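Local structure of ferulic acid decarboxylase 1 (Candida dubliniensis, 4ZAD) at residues 66-71 / 268-273. The protein probably catalyses the reversible decarboxylation of aromatic carboxylic acids such as ferulic, p-coumaric and cinnamic acid to their vinyl derivatives, and binds a prenylated flavin cofactor. Numbering follows the deposited sequence.
Sequences NLFRIL and CEMVFE
M270 reaches across to L67 and F68 with the end of its side chain, and its thioether does nearly all the touching. The sulfur SD lies 3.5 Å from CD2 of L67 and 3.9 Å from CD2 of F68, so it sits against both residues at once. Beyond it the methyl CE comes back along F68, 4.0 Å from CB and equally close to CD2, because the chain, extended through chi2, bends at chi3 (-76°). Sulfur and ring make an oblique Met-aromatic contact: SD is 5.0 Å from the centroid of the F68 ring and 53° off its normal. The F68 and M270 side chains cross at about a right angle. A cis peptide links L67 to F68, just ahead of strand 69-71, which pairs with strands 49-52 and 317-319 in a four-stranded mixed sheet. M270 opens strand 270-277 of the antiparallel sheet in the flavin-binding, Rift-related part of this UbiD-family enzyme, where it and E269 form a classic beta bulge opposite F220. No hydrogen bond bridges the two segments, and the meeting is apolar and buried. M318 touches both F68 and M270, while Y312 and F220 also pack on M270. Nearby, E269 turns its carboxylate to salt bridges with R10 and R313.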
loop_
_atom_site.group_PDB
_atom_site.type_symbol
_atom_site.label_atom_id
_atom_site.label_comp_id
_atom_site.label_asym_id
_atom_site.label_seq_id
_atom_site.Cartn_x
_atom_site.Cartn_y
_atom_site.Cartn_z
ATOM N N ASN A 66 -21.972 -15.275 35.917
ATOM C CA ASN A 66 -21.202 -14.037 36.038
ATOM C C ASN A 66 -19.845 -13.993 35.320
ATOM O O ASN A 66 -19.361 -12.919 35.027
ATOM C CB ASN A 66 -20.967 -13.741 37.525
ATOM C CG ASN A 66 -22.218 -13.305 38.243
ATOM O OD1 ASN A 66 -22.406 -13.621 39.408
ATOM N ND2 ASN A 66 -23.068 -12.563 37.562
ATOM N N LEU A 67 -19.224 -15.140 35.071
ATOM C CA LEU A 67 -17.849 -15.190 34.566
ATOM C C LEU A 67 -17.730 -16.044 33.314
ATOM O O LEU A 67 -17.994 -17.254 33.386
ATOM C CB LEU A 67 -16.931 -15.818 35.627
ATOM C CG LEU A 67 -16.701 -14.957 36.856
ATOM C CD1 LEU A 67 -15.976 -15.717 37.975
ATOM C CD2 LEU A 67 -15.906 -13.737 36.390
ATOM N N PHE A 68 -17.398 -15.453 32.154
ATOM C CA PHE A 68 -17.645 -14.039 31.815
ATOM C C PHE A 68 -18.132 -14.036 30.363
ATOM O O PHE A 68 -18.061 -15.077 29.679
ATOM C CB PHE A 68 -16.390 -13.178 31.964
ATOM C CG PHE A 68 -15.144 -13.853 31.506
ATOM C CD1 PHE A 68 -14.846 -13.941 30.160
ATOM C CD2 PHE A 68 -14.270 -14.403 32.424
ATOM C CE1 PHE A 68 -13.702 -14.590 29.722
ATOM C CE2 PHE A 68 -13.123 -15.056 32.016
ATOM C CZ PHE A 68 -12.830 -15.163 30.662
ATOM N N ARG A 69 -18.656 -12.897 29.918
ATOM C CA ARG A 69 -18.935 -12.658 28.489
ATOM C C ARG A 69 -17.696 -12.050 27.885
ATOM O O ARG A 69 -16.810 -11.623 28.616
ATOM C CB ARG A 69 -20.075 -11.649 28.293
ATOM C CG ARG A 69 -21.485 -12.199 28.570
ATOM C CD ARG A 69 -22.261 -11.369 29.613
ATOM N NE ARG A 69 -22.913 -10.177 29.059
ATOM C CZ ARG A 69 -23.316 -9.132 29.783
ATOM N NH1 ARG A 69 -23.115 -9.080 31.088
ATOM N NH2 ARG A 69 -23.908 -8.109 29.197
ATOM N N ILE A 70 -17.649 -11.973 26.559
ATOM C CA ILE A 70 -16.549 -11.295 25.854
ATOM C C ILE A 70 -17.056 -10.192 24.919
ATOM O O ILE A 70 -17.951 -10.431 24.110
ATOM C CB ILE A 70 -15.651 -12.296 25.080
ATOM C CG1 ILE A 70 -14.899 -13.190 26.082
ATOM C CG2 ILE A 70 -14.644 -11.543 24.147
ATOM C CD1 ILE A 70 -14.190 -14.375 25.437
ATOM N N LEU A 71 -16.516 -8.975 25.055
ATOM C CA LEU A 71 -16.672 -7.942 24.020
ATOM C C LEU A 71 -15.442 -8.041 23.155
ATOM O O LEU A 71 -14.332 -8.079 23.676
ATOM C CB LEU A 71 -16.741 -6.537 24.617
ATOM C CG LEU A 71 -16.865 -5.415 23.589
ATOM C CD1 LEU A 71 -18.109 -5.606 22.746
ATOM C CD2 LEU A 71 -16.872 -4.047 24.239
ATOM N N CYS A 268 -14.512 -1.352 37.006
ATOM C CA CYS A 268 -13.913 -2.395 36.194
ATOM C C CYS A 268 -14.956 -3.483 36.135
ATOM O O CYS A 268 -15.925 -3.447 36.902
ATOM C CB CYS A 268 -12.627 -2.932 36.808
ATOM S SG CYS A 268 -11.347 -1.741 37.038
ATOM N N GLU A 269 -14.775 -4.434 35.230
ATOM C CA GLU A 269 -15.622 -5.622 35.234
ATOM C C GLU A 269 -15.036 -6.661 36.177
ATOM O O GLU A 269 -15.782 -7.302 36.925
ATOM C CB GLU A 269 -15.787 -6.192 33.826
ATOM C CG GLU A 269 -16.421 -5.227 32.858
ATOM C CD GLU A 269 -17.943 -5.144 33.023
ATOM O OE1 GLU A 269 -18.634 -6.193 32.959
ATOM O OE2 GLU A 269 -18.466 -4.027 33.198
ATOM N N MET A 270 -13.707 -6.826 36.141
ATOM C CA MET A 270 -13.024 -7.814 36.965
ATOM C C MET A 270 -11.638 -7.320 37.269
ATOM O O MET A 270 -10.949 -6.799 36.349
ATOM C CB MET A 270 -12.842 -9.166 36.245
ATOM C CG MET A 270 -14.086 -9.974 35.966
ATOM S SD MET A 270 -13.762 -11.394 34.929
ATOM C CE MET A 270 -13.614 -10.575 33.349
ATOM N N VAL A 271 -11.219 -7.554 38.530
ATOM C CA VAL A 271 -9.880 -7.233 38.992
ATOM C C VAL A 271 -9.242 -8.490 39.536
ATOM O O VAL A 271 -9.858 -9.227 40.274
ATOM C CB VAL A 271 -9.864 -6.111 40.082
ATOM C CG1 VAL A 271 -8.438 -5.884 40.600
ATOM C CG2 VAL A 271 -10.430 -4.803 39.522
ATOM N N PHE A 272 -8.010 -8.740 39.126
ATOM C CA PHE A 272 -7.236 -9.890 39.544
ATOM C C PHE A 272 -6.115 -9.281 40.392
ATOM O O PHE A 272 -5.517 -8.299 39.981
ATOM C CB PHE A 272 -6.601 -10.560 38.325
ATOM C CG PHE A 272 -7.515 -11.467 37.523
ATOM C CD1 PHE A 272 -8.898 -11.369 37.559
ATOM C CD2 PHE A 272 -6.968 -12.400 36.675
ATOM C CE1 PHE A 272 -9.710 -12.216 36.799
ATOM C CE2 PHE A 272 -7.798 -13.255 35.896
ATOM C CZ PHE A 272 -9.156 -13.149 35.973
ATOM N N GLU A 273 -5.833 -9.846 41.562
ATOM C CA GLU A 273 -4.788 -9.324 42.451
ATOM C C GLU A 273 -3.780 -10.387 42.742
ATOM O O GLU A 273 -4.175 -11.512 42.995
ATOM C CB GLU A 273 -5.388 -8.900 43.798
ATOM C CG GLU A 273 -6.569 -7.930 43.683
ATOM C CD GLU A 273 -7.158 -7.603 45.028
ATOM O OE1 GLU A 273 -6.589 -8.035 46.055
ATOM O OE2 GLU A 273 -8.177 -6.893 45.073
#